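Local structure of dihydrophenazinedicarboxylate synthase (Burkholderia, 4HMW) at residues B[54-59]-B[96-101]; B[64-69]-B[86-91]; B[80-85]-B[143-148]; B[115-120]-B[176-181]. The protein catalyses several FMN-dependent oxidations in the terminal steps of phenazine biosynthesis, passing electrons to molecular oxygen and releasing hydrogen peroxide. All coordinates share one frame; numbering follows the deposited sequence.

Contact 1. Residues B[54-59]-B[96-101]; sequences LATATS and GWASGL
L54 lays its CD1 methyl over A98, with CD1 4.2 Å from A98 CB. CG of L54 is anti to the backbone N (chi1 -175°), beside its own carbonyl carbon, and from there CD1 turns to the other strand. The same methyl is 3.7 Å from S99 O. The two segments are neighbouring antiparallel strands, 51-57 and 97-104, in the curled sheet of the FMN-binding fold of the pyridoxamine 5'-phosphate oxidase family. Their short axes come within 4.7 Å and run at 160°. A55 and S99 form a hydrogen-bonded pair. A55 N donates to S99 O at 2.8 Å in an almost straight bond, nearly along the C=O axis. S99 N returns a bond to A55 O, this one in the carbonyl plane. L54 and G100 are the next pair, non-hydrogen-bonded. Glycine puts no side chain beside the leucine there.

The two faces of the sheet have different neighbours. On the face of L54, helix 87-95 covers T56 and A98 through L92. T56 OG1 binds E91 and R66, so this strand backs the FMN phosphate site. The face of A55 and S99 meets the second subunit, where A55 packs on A55 of that chain. S99 OG bonds to S114 of its own chain and to S65 of the second subunit.

Beyond the A55-S99 pair, toward A57, no further backbone bond joins the two segments, and water links A57 to W97. One water accepts from A57 N at 3.2 Å and donates to W97 O at 2.6 Å. A second spans the same two atoms, but its bond from A57 N is weak.

Contact 2. Residues B[64-69]-B[86-91]; sequences SSRVIA and SRKGRE. With FMN (flavin mononucleotide), chain D.
This is a buried polar contact in which R66 of strand 63-74 meets K88 in the first turn of helix 87-95, closed around the phosphate and ribityl chain of FMN. The helix N terminus faces the phosphate, where K88 N donates to FMN O1P at 2.8 Å. S86 is the N-cap residue, and its OG accepts from G89 N and from K88 NZ. R66 comes from the strand. Its chain bends at chi2 and chi3, and the guanidinium lies with FMN O3P at its edge, in plane. NE and NH2 of R66 both donate to that one oxygen, NE at 2.7 Å. K88 CB sits 3.4 Å above the centre of one guanidinium face. The lysine chain bends as well, and NZ reaches FMN O1P at 2.8 Å and FMN O4' at 2.9 Å. I68 CD1 touches K88 CE and also the flavin, 3.7 Å from FMN C2. From the strand backbone, V67 O accepts from FMN O2'.

At the far end, S64 OG donates to E91 OE1 at 2.6 Å, on the syn side of the carboxylate and 30° out of its plane. S64 OG also accepts from R66 NH2, 32° out of the guanidinium plane. The serine thus links arginine to glutamate. Two basic side chains and a helix N terminus converge on the phosphate, which probably favours its doubly charged form.

Contact 3. Residues B[80-85]-B[143-148]; sequences FCTHST and SHQSDE. With FMN (flavin mononucleotide), chain D.
The H83 ring carries Q145 CB over one face, 3.4 Å above the plane and offset toward the rim. This is a CH-pi contact, with CB 22° off the ring normal. S143 O lies at the ring edge, in plane, 3.2 Å from H83 CE1. The Q145 amide is turned 38° from the ring. CG of Q145 is anti to the backbone N (chi1 -174°), and the chain runs on extended to the flavin. There NE2 donates to FMN O2 at 3.0 Å. OE1 faces back to the strand, where H83 N gives it a weak bond.

T82 crosses Q145 at about a right angle. T82 OG1 donates to FMN O2 at 2.7 Å, so O2 is held by two side chains, one from each segment. The same hydroxyl accepts from K88. C81 O accepts from FMN N3 at 2.8 Å, so the strand backbone holds N3 next to O2.

The segments are the end of strand 77-83 in the FMN-binding sheet and the loop between helices 134-142 and 152-165. H144 to D147 form a type II beta turn, with S146 at positive phi. From this turn S146 OG donates to FMN O2P at 2.5 Å. The second subunit adds R198, which bonds to S146 OG and to FMN, and the C-terminal P215, which receives a bond from Q145 NE2. H83 probably also binds substrate, as in relatives. Further out, two waters join T85 to the turn. One bonds to T85 OG1 and Q145 O, and the other donates to T85 O and, at 2.6 Å, to D147 OD1.

Contact 4. Residues B[115-120]-B[176-181]; sequences GQAVPL and VGYRLE
R179 has CG anti to the backbone N (chi1 -174°), and a bend at chi3 turns its NE. L120 has CG anti to its own carbonyl carbon (chi1 -57°), which sets CG over the G177 backbone. The two side chains cross at about a right angle. L120 CD2 lies over one face of the R179 guanidinium, 3.7 Å above the plane and offset toward the rim. L120 CD1 also rests on G177, which has no side chain to obstruct it.

R179 NH2 makes a salt bridge with E181 OE2 at 3.3 Å. Its stronger partner is D74, through NE. V118 covers the glutamate on the same face, with CG2 3.7 Å from E181 CD. On the other face, Y178 takes A117 and P119 beside its ring. A117 CB is 4.0 Å from Y178 CD1, and P119 CG is 4.0 Å from Y178 CE1.

The backbones form a regular antiparallel pairing with short axes at 147°. Q116 pairs with E181 and V118 with R179, each through two hydrogen bonds. V118 N to R179 O is 2.7 Å. L120 N extends the pairing to G177 O, with the donor above the carbonyl plane.

Strand 175-182 lies between strand 109-119 and strand 77-83 in the sheet. Y178 and L180 form backbone hydrogen bonds with F80 and V78 on that further side. Helix 122-130 packs on L120 through L128 and N125, and N125 also accepts from G177 N.

From the N terminus, strand 51-57 leads into strand 63-74, then strand 77-83, helix 87-95 and strand 97-104. Contact 2 closes the short loop from strand 63-74 to the helix and is nested inside the longer loop closed by contact 1. Contact 3 starts within both loops and ends far beyond them at 143-148, so it crosses contacts 1 and 2. Contact 4 opens after contacts 1 and 2 have closed, and it crosses contact 3. Contacts 2 and 3 share the FMN, contact 1 lies behind the phosphate site at the subunit interface, and contact 4 brings the C-terminal region into the same sheet, between strands 109-119 and 77-83.

Contact 1. Residues B[54-59]-B[96-101]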
# COMPACT_ATOMS: atom_id res chain seq x y z
N LEU B 54 -3.14 3.73 -0.51
CA LEU B 54 -4.15 3.96 -1.54
C LEU B 54 -3.55 4.03 -2.94
O LEU B 54 -2.74 4.91 -3.22
CB LEU B 54 -4.90 5.28 -1.26
CG LEU B 54 -6.07 5.57 -2.21
CD1 LEU B 54 -7.23 4.66 -1.97
CD2 LEU B 54 -6.50 6.99 -2.06
N ALA B 55 -3.99 3.12 -3.81
CA ALA B 55 -3.52 3.04 -5.20
C ALA B 55 -4.62 3.51 -6.14
O ALA B 55 -5.79 3.17 -5.97
CB ALA B 55 -3.14 1.62 -5.52
N THR B 56 -4.20 4.30 -7.12
CA THR B 56 -5.07 4.85 -8.15
C THR B 56 -4.29 4.70 -9.49
O THR B 56 -3.11 4.41 -9.50
CB THR B 56 -5.39 6.33 -7.90
OG1 THR B 56 -4.18 7.06 -7.70
CG2 THR B 56 -6.28 6.48 -6.67
N ALA B 57 -4.97 4.89 -10.61
CA ALA B 57 -4.31 4.80 -11.90
C ALA B 57 -4.75 5.88 -12.87
O ALA B 57 -5.85 6.43 -12.80
CB ALA B 57 -4.50 3.44 -12.51
N THR B 58 -3.83 6.20 -13.78
CA THR B 58 -4.10 7.16 -14.83
C THR B 58 -4.65 6.42 -16.05
O THR B 58 -4.77 5.18 -16.05
CB THR B 58 -2.83 7.96 -15.12
OG1 THR B 58 -3.16 9.11 -15.92
CG2 THR B 58 -1.83 7.11 -15.81
N SER B 59 -5.03 7.19 -17.07
CA SER B 59 -5.75 6.64 -18.20
C SER B 59 -5.02 5.51 -18.92
O SER B 59 -5.67 4.57 -19.40
CB SER B 59 -6.06 7.74 -19.21
OG SER B 59 -6.74 8.81 -18.55
N GLY B 96 -11.65 6.38 -11.72
CA GLY B 96 -12.57 5.94 -10.67
C GLY B 96 -12.12 4.80 -9.75
O GLY B 96 -12.35 4.86 -8.54
N TRP B 97 -11.52 3.77 -10.33
CA TRP B 97 -11.12 2.60 -9.55
C TRP B 97 -10.01 2.96 -8.56
O TRP B 97 -9.12 3.78 -8.84
CB TRP B 97 -10.63 1.48 -10.47
CG TRP B 97 -11.56 0.98 -11.53
CD1 TRP B 97 -11.39 1.14 -12.88
CD2 TRP B 97 -12.78 0.22 -11.37
NE1 TRP B 97 -12.40 0.51 -13.56
CE2 TRP B 97 -13.28 -0.04 -12.67
CE3 TRP B 97 -13.49 -0.26 -10.27
CZ2 TRP B 97 -14.45 -0.77 -12.89
CZ3 TRP B 97 -14.68 -0.99 -10.50
CH2 TRP B 97 -15.15 -1.21 -11.80
N ALA B 98 -10.08 2.37 -7.37
CA ALA B 98 -9.03 2.52 -6.38
C ALA B 98 -8.92 1.27 -5.54
O ALA B 98 -9.87 0.48 -5.42
CB ALA B 98 -9.27 3.70 -5.50
N SER B 99 -7.77 1.12 -4.89
CA SER B 99 -7.59 -0.00 -3.96
C SER B 99 -6.84 0.51 -2.76
O SER B 99 -5.91 1.28 -2.91
CB SER B 99 -6.80 -1.12 -4.64
OG SER B 99 -6.64 -2.21 -3.75
N GLY B 100 -7.27 0.10 -1.58
CA GLY B 100 -6.58 0.49 -0.37
C GLY B 100 -6.11 -0.73 0.39
O GLY B 100 -6.81 -1.71 0.42
N LEU B 101 -4.93 -0.66 1.01
CA LEU B 101 -4.40 -1.78 1.76
C LEU B 101 -4.03 -1.33 3.16
O LEU B 101 -3.30 -0.36 3.34
CB LEU B 101 -3.15 -2.35 1.04
CG LEU B 101 -2.55 -3.62 1.67
CD1 LEU B 101 -3.52 -4.77 1.49
CD2 LEU B 101 -1.18 -3.94 1.05
O HOH W 1 -7.99 5.81 -10.10
O HOH W 2 -7.83 3.58 -11.29

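Contact 2. Residues B[64-69]-B[86-91]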
# COMPACT_ATOMS: atom_id res chain seq x y z
N SER B 64 -0.25 4.61 -9.30
CA SER B 64 0.47 5.36 -8.28
C SER B 64 -0.14 5.04 -6.90
O SER B 64 -1.24 4.52 -6.81
CB SER B 64 0.38 6.86 -8.57
OG SER B 64 -0.95 7.29 -8.45
N SER B 65 0.63 5.30 -5.85
CA SER B 65 0.20 4.96 -4.51
C SER B 65 0.78 5.94 -3.49
O SER B 65 1.80 6.57 -3.73
CB SER B 65 0.51 3.49 -4.15
OG SER B 65 1.86 3.17 -4.33
N ARG B 66 0.09 6.06 -2.37
CA ARG B 66 0.49 6.90 -1.26
C ARG B 66 -0.31 6.51 -0.03
O ARG B 66 -1.40 5.90 -0.13
CB ARG B 66 0.26 8.38 -1.57
CG ARG B 66 -1.20 8.85 -1.52
CD ARG B 66 -2.04 8.25 -2.59
NE ARG B 66 -1.65 8.71 -3.90
CZ ARG B 66 -2.04 8.20 -5.06
NH1 ARG B 66 -2.77 7.11 -5.16
NH2 ARG B 66 -1.68 8.80 -6.17
N VAL B 67 0.20 6.85 1.13
CA VAL B 67 -0.53 6.63 2.35
C VAL B 67 -1.59 7.74 2.58
O VAL B 67 -1.33 8.93 2.37
CB VAL B 67 0.41 6.60 3.60
CG1 VAL B 67 -0.41 6.54 4.91
CG2 VAL B 67 1.46 5.43 3.51
N ILE B 68 -2.76 7.30 2.98
CA ILE B 68 -3.85 8.16 3.44
C ILE B 68 -4.29 7.64 4.80
O ILE B 68 -4.46 6.44 4.96
CB ILE B 68 -5.05 8.01 2.49
CG1 ILE B 68 -4.65 8.45 1.09
CG2 ILE B 68 -6.18 8.78 2.98
CD1 ILE B 68 -4.35 9.87 1.01
N ALA B 69 -4.53 8.52 5.77
CA ALA B 69 -5.16 8.07 7.01
C ALA B 69 -6.63 8.39 6.92
O ALA B 69 -7.00 9.57 6.91
CB ALA B 69 -4.53 8.75 8.23
N SER B 86 -4.76 17.06 -6.62
CA SER B 86 -3.56 16.27 -6.39
C SER B 86 -3.47 15.17 -7.45
O SER B 86 -4.38 15.01 -8.27
CB SER B 86 -3.61 15.65 -4.99
OG SER B 86 -4.62 14.67 -4.91
N ARG B 87 -2.39 14.41 -7.44
CA ARG B 87 -2.26 13.32 -8.38
C ARG B 87 -3.35 12.29 -8.18
O ARG B 87 -3.96 11.86 -9.15
CB ARG B 87 -0.88 12.67 -8.30
CG ARG B 87 -0.73 11.45 -9.25
CD ARG B 87 0.69 10.85 -9.24
NE ARG B 87 1.71 11.86 -9.59
CZ ARG B 87 1.97 12.29 -10.83
NH1 ARG B 87 1.29 11.81 -11.85
NH2 ARG B 87 2.91 13.21 -11.05
N LYS B 88 -3.63 11.93 -6.91
CA LYS B 88 -4.65 10.92 -6.66
C LYS B 88 -6.01 11.45 -7.09
O LYS B 88 -6.86 10.71 -7.59
CB LYS B 88 -4.65 10.49 -5.21
CG LYS B 88 -5.53 11.30 -4.29
CD LYS B 88 -5.21 11.02 -2.83
CE LYS B 88 -3.81 11.46 -2.43
NZ LYS B 88 -3.57 12.92 -2.65
N GLY B 89 -6.21 12.75 -6.90
CA GLY B 89 -7.51 13.36 -7.15
C GLY B 89 -7.78 13.35 -8.65
O GLY B 89 -8.89 13.01 -9.11
N ARG B 90 -6.77 13.69 -9.43
CA ARG B 90 -6.91 13.67 -10.88
C ARG B 90 -7.13 12.25 -11.36
O ARG B 90 -7.98 12.00 -12.24
CB ARG B 90 -5.70 14.32 -11.54
CG ARG B 90 -5.56 15.82 -11.20
CD ARG B 90 -4.38 16.52 -11.88
NE ARG B 90 -3.09 15.88 -11.56
CZ ARG B 90 -2.52 14.94 -12.32
NH1 ARG B 90 -3.11 14.54 -13.44
NH2 ARG B 90 -1.35 14.40 -11.97
N GLU B 91 -6.39 11.29 -10.79
CA GLU B 91 -6.54 9.90 -11.24
C GLU B 91 -7.93 9.34 -10.90
O GLU B 91 -8.54 8.64 -11.73
CB GLU B 91 -5.39 9.02 -10.69
CG GLU B 91 -4.06 9.36 -11.41
CD GLU B 91 -2.82 8.59 -10.97
OE1 GLU B 91 -2.91 7.67 -10.15
OE2 GLU B 91 -1.72 8.94 -11.50
N1 FMN D . -2.74 13.06 2.12
C2 FMN D . -4.05 13.42 1.95
O2 FMN D . -4.36 14.10 0.95
N3 FMN D . -5.01 13.06 2.88
C4 FMN D . -4.68 12.31 3.98
O4 FMN D . -5.57 11.98 4.79
C4A FMN D . -3.35 11.93 4.17
N5 FMN D . -2.99 11.20 5.27
C5A FMN D . -1.66 10.80 5.42
C6 FMN D . -1.31 10.02 6.52
C7 FMN D . 0.00 9.59 6.67
C7M FMN D . 0.39 8.77 7.88
C8 FMN D . 0.96 9.97 5.72
C8M FMN D . 2.39 9.53 5.88
C9 FMN D . 0.60 10.74 4.62
C9A FMN D . -0.70 11.15 4.46
N10 FMN D . -1.06 11.95 3.37
C10 FMN D . -2.38 12.30 3.22
C1' FMN D . -0.05 12.38 2.33
C2' FMN D . -0.03 11.42 1.17
O2' FMN D . 0.75 10.28 1.51
C3' FMN D . 0.53 12.04 -0.09
O3' FMN D . 1.76 12.71 0.14
C4' FMN D . -0.49 12.99 -0.73
O4' FMN D . -1.84 12.98 -0.35
C5' FMN D . -0.15 13.41 -2.13
O5' FMN D . -0.44 12.26 -2.89
P FMN D . -0.48 12.24 -4.50
O1P FMN D . -1.87 12.70 -4.83
O2P FMN D . 0.62 13.18 -5.00
O3P FMN D . -0.23 10.79 -4.87

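Contact 3. Residues B[80-85]-B[143-148]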
# COMPACT_ATOMS: atom_id res chain seq x y z
N PHE B 80 -12.26 9.43 3.29
CA PHE B 80 -10.98 10.15 3.42
C PHE B 80 -11.08 11.51 2.75
O PHE B 80 -11.97 11.73 1.94
CB PHE B 80 -9.80 9.33 2.86
CG PHE B 80 -9.87 9.08 1.41
CD1 PHE B 80 -10.61 8.02 0.90
CD2 PHE B 80 -9.18 9.91 0.53
CE1 PHE B 80 -10.65 7.78 -0.46
CE2 PHE B 80 -9.24 9.69 -0.83
CZ PHE B 80 -9.99 8.62 -1.32
N CYS B 81 -10.14 12.39 3.07
CA CYS B 81 -10.06 13.73 2.45
C CYS B 81 -8.73 13.94 1.72
O CYS B 81 -7.70 13.43 2.12
CB CYS B 81 -10.17 14.82 3.50
SG CYS B 81 -11.74 14.83 4.32
N THR B 82 -8.75 14.76 0.68
CA THR B 82 -7.56 15.05 -0.05
C THR B 82 -7.81 16.26 -0.95
O THR B 82 -8.87 16.84 -0.92
CB THR B 82 -7.13 13.85 -0.89
OG1 THR B 82 -5.79 14.09 -1.35
CG2 THR B 82 -8.06 13.61 -2.09
N HIS B 83 -6.82 16.67 -1.73
CA HIS B 83 -7.02 17.75 -2.69
C HIS B 83 -7.44 17.16 -4.02
O HIS B 83 -6.78 16.26 -4.52
CB HIS B 83 -5.74 18.55 -2.90
CG HIS B 83 -5.33 19.36 -1.71
ND1 HIS B 83 -4.74 20.59 -1.81
CD2 HIS B 83 -5.36 19.06 -0.39
CE1 HIS B 83 -4.48 21.06 -0.60
NE2 HIS B 83 -4.84 20.14 0.28
N SER B 84 -8.53 17.65 -4.59
CA SER B 84 -9.04 17.08 -5.85
C SER B 84 -8.05 17.27 -6.98
O SER B 84 -8.11 16.55 -7.97
CB SER B 84 -10.39 17.69 -6.22
OG SER B 84 -10.25 19.08 -6.54
N THR B 85 -7.14 18.23 -6.82
CA THR B 85 -6.17 18.55 -7.86
C THR B 85 -4.83 17.88 -7.65
O THR B 85 -3.86 18.13 -8.39
CB THR B 85 -5.94 20.07 -7.94
OG1 THR B 85 -5.70 20.58 -6.61
CG2 THR B 85 -7.14 20.75 -8.56
N SER B 143 -1.11 25.37 0.25
CA SER B 143 -0.53 24.34 -0.60
C SER B 143 -1.49 23.85 -1.67
O SER B 143 -2.66 23.56 -1.39
CB SER B 143 -0.13 23.15 0.27
OG SER B 143 0.44 22.14 -0.58
N HIS B 144 -0.98 23.70 -2.90
CA HIS B 144 -1.67 22.97 -3.96
C HIS B 144 -1.05 21.59 -4.04
O HIS B 144 -0.03 21.41 -4.67
CB HIS B 144 -1.57 23.71 -5.30
CG HIS B 144 -2.47 24.90 -5.39
ND1 HIS B 144 -2.14 26.13 -4.86
CD2 HIS B 144 -3.71 25.04 -5.91
CE1 HIS B 144 -3.12 26.99 -5.08
NE2 HIS B 144 -4.09 26.35 -5.73
N GLN B 145 -1.67 20.65 -3.36
CA GLN B 145 -1.03 19.34 -3.13
C GLN B 145 -0.58 18.71 -4.43
O GLN B 145 -1.36 18.59 -5.39
CB GLN B 145 -2.00 18.45 -2.37
CG GLN B 145 -1.43 17.10 -1.92
CD GLN B 145 -2.48 16.32 -1.18
OE1 GLN B 145 -3.50 15.95 -1.75
NE2 GLN B 145 -2.26 16.10 0.12
N SER B 146 0.70 18.34 -4.46
CA SER B 146 1.32 17.59 -5.55
C SER B 146 1.75 18.42 -6.77
O SER B 146 2.39 17.90 -7.68
CB SER B 146 0.44 16.43 -5.98
OG SER B 146 0.15 15.66 -4.84
N ASP B 147 1.40 19.70 -6.79
CA ASP B 147 1.92 20.58 -7.81
C ASP B 147 3.38 20.85 -7.46
O ASP B 147 3.79 20.64 -6.33
CB ASP B 147 1.09 21.86 -7.87
CG ASP B 147 -0.30 21.65 -8.49
OD1 ASP B 147 -0.54 20.58 -9.10
OD2 ASP B 147 -1.15 22.58 -8.46
N GLU B 148 4.18 21.30 -8.43
CA GLU B 148 5.57 21.61 -8.16
C GLU B 148 5.72 22.69 -7.11
O GLU B 148 5.02 23.71 -7.14
CB GLU B 148 6.32 22.01 -9.45
CG GLU B 148 7.81 22.22 -9.23
CD GLU B 148 8.64 22.32 -10.52
OE1 GLU B 148 8.05 22.42 -11.63
OE2 GLU B 148 9.89 22.29 -10.42
N1 FMN D . -2.74 13.06 2.12
C2 FMN D . -4.05 13.42 1.95
O2 FMN D . -4.36 14.10 0.95
N3 FMN D . -5.01 13.06 2.88
C4 FMN D . -4.68 12.31 3.98
O4 FMN D . -5.57 11.98 4.79
C4A FMN D . -3.35 11.93 4.17
N5 FMN D . -2.99 11.20 5.27
C5A FMN D . -1.66 10.80 5.42
C6 FMN D . -1.31 10.02 6.52
C7 FMN D . 0.00 9.59 6.67
C7M FMN D . 0.39 8.77 7.88
C8 FMN D . 0.96 9.97 5.72
C8M FMN D . 2.39 9.53 5.88
C9 FMN D . 0.60 10.74 4.62
C9A FMN D . -0.70 11.15 4.46
N10 FMN D . -1.06 11.95 3.37
C10 FMN D . -2.38 12.30 3.22
C1' FMN D . -0.05 12.38 2.33
C2' FMN D . -0.03 11.42 1.17
O2' FMN D . 0.75 10.28 1.51
C3' FMN D . 0.53 12.04 -0.09
O3' FMN D . 1.76 12.71 0.14
C4' FMN D . -0.49 12.99 -0.73
O4' FMN D . -1.84 12.98 -0.35
C5' FMN D . -0.15 13.41 -2.13
O5' FMN D . -0.44 12.26 -2.89
P FMN D . -0.48 12.24 -4.50
O1P FMN D . -1.87 12.70 -4.83
O2P FMN D . 0.62 13.18 -5.00
O3P FMN D . -0.23 10.79 -4.87
O HOH W 3 -3.04 20.55 -6.35
O HOH W 4 -1.14 18.03 -8.86

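Contact 4. Residues B[115-120]-B[176-181]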
# COMPACT_ATOMS: atom_id res chain seq x y z
N GLY B 115 -12.35 -0.84 -4.86
CA GLY B 115 -13.62 -0.26 -5.18
C GLY B 115 -13.51 0.97 -6.04
O GLY B 115 -12.61 1.10 -6.86
N GLN B 116 -14.50 1.84 -5.87
CA GLN B 116 -14.51 3.15 -6.49
C GLN B 116 -14.62 4.23 -5.42
O GLN B 116 -15.26 4.04 -4.39
CB GLN B 116 -15.68 3.24 -7.45
CG GLN B 116 -15.49 2.41 -8.70
CD GLN B 116 -16.69 2.47 -9.61
OE1 GLN B 116 -16.95 3.50 -10.26
NE2 GLN B 116 -17.46 1.39 -9.65
N ALA B 117 -13.96 5.36 -5.67
CA ALA B 117 -14.02 6.47 -4.75
C ALA B 117 -15.14 7.40 -5.17
O ALA B 117 -15.12 7.93 -6.27
CB ALA B 117 -12.70 7.21 -4.75
N VAL B 118 -16.14 7.56 -4.33
CA VAL B 118 -17.30 8.38 -4.67
C VAL B 118 -17.18 9.73 -3.97
O VAL B 118 -17.02 9.80 -2.75
CB VAL B 118 -18.58 7.69 -4.22
CG1 VAL B 118 -19.82 8.55 -4.52
CG2 VAL B 118 -18.70 6.32 -4.91
N PRO B 119 -17.26 10.81 -4.73
CA PRO B 119 -17.10 12.10 -4.05
C PRO B 119 -18.23 12.35 -3.07
O PRO B 119 -19.37 12.03 -3.42
CB PRO B 119 -17.18 13.13 -5.21
CG PRO B 119 -16.78 12.36 -6.42
CD PRO B 119 -17.30 10.95 -6.20
N LEU B 120 -17.94 12.91 -1.90
CA LEU B 120 -18.98 13.33 -0.96
C LEU B 120 -19.69 14.60 -1.41
O LEU B 120 -19.20 15.31 -2.27
CB LEU B 120 -18.36 13.59 0.41
CG LEU B 120 -17.60 12.38 0.99
CD1 LEU B 120 -17.10 12.69 2.38
CD2 LEU B 120 -18.49 11.20 1.05
N VAL B 176 -11.69 18.14 -0.64
CA VAL B 176 -12.90 17.35 -0.77
C VAL B 176 -12.78 16.00 -0.07
O VAL B 176 -11.67 15.52 0.20
CB VAL B 176 -13.23 17.10 -2.26
CG1 VAL B 176 -13.40 18.41 -2.99
CG2 VAL B 176 -12.14 16.30 -2.94
N GLY B 177 -13.92 15.39 0.22
CA GLY B 177 -13.93 14.04 0.76
C GLY B 177 -14.39 13.05 -0.29
O GLY B 177 -15.12 13.41 -1.23
N TYR B 178 -13.96 11.80 -0.12
CA TYR B 178 -14.38 10.68 -0.96
C TYR B 178 -14.80 9.53 -0.05
O TYR B 178 -14.30 9.42 1.05
CB TYR B 178 -13.22 10.14 -1.84
CG TYR B 178 -12.80 11.11 -2.92
CD1 TYR B 178 -13.39 11.12 -4.16
CD2 TYR B 178 -11.79 12.01 -2.68
CE1 TYR B 178 -12.99 12.01 -5.12
CE2 TYR B 178 -11.40 12.90 -3.61
CZ TYR B 178 -11.98 12.90 -4.83
OH TYR B 178 -11.54 13.83 -5.75
N ARG B 179 -15.72 8.71 -0.53
CA ARG B 179 -15.98 7.41 0.09
C ARG B 179 -15.47 6.30 -0.83
O ARG B 179 -15.88 6.19 -1.97
CB ARG B 179 -17.47 7.24 0.37
CG ARG B 179 -17.79 5.93 1.17
CD ARG B 179 -19.28 5.69 1.30
NE ARG B 179 -19.96 6.80 1.96
CZ ARG B 179 -20.63 7.79 1.35
NH1 ARG B 179 -21.17 8.73 2.11
NH2 ARG B 179 -20.80 7.85 0.03
N LEU B 180 -14.55 5.48 -0.31
CA LEU B 180 -14.11 4.32 -1.02
C LEU B 180 -15.11 3.23 -0.76
O LEU B 180 -15.16 2.70 0.34
CB LEU B 180 -12.69 3.93 -0.60
CG LEU B 180 -12.08 2.68 -1.24
CD1 LEU B 180 -12.06 2.80 -2.74
CD2 LEU B 180 -10.68 2.41 -0.69
N GLU B 181 -15.93 2.92 -1.76
CA GLU B 181 -16.99 1.93 -1.64
C GLU B 181 -16.53 0.62 -2.28
O GLU B 181 -16.23 0.57 -3.49
CB GLU B 181 -18.28 2.42 -2.32
CG GLU B 181 -18.75 3.75 -1.80
CD GLU B 181 -20.14 4.12 -2.28
OE1 GLU B 181 -20.64 3.53 -3.28
OE2 GLU B 181 -20.73 5.04 -1.66
O HOH W 5 -16.44 15.63 -2.73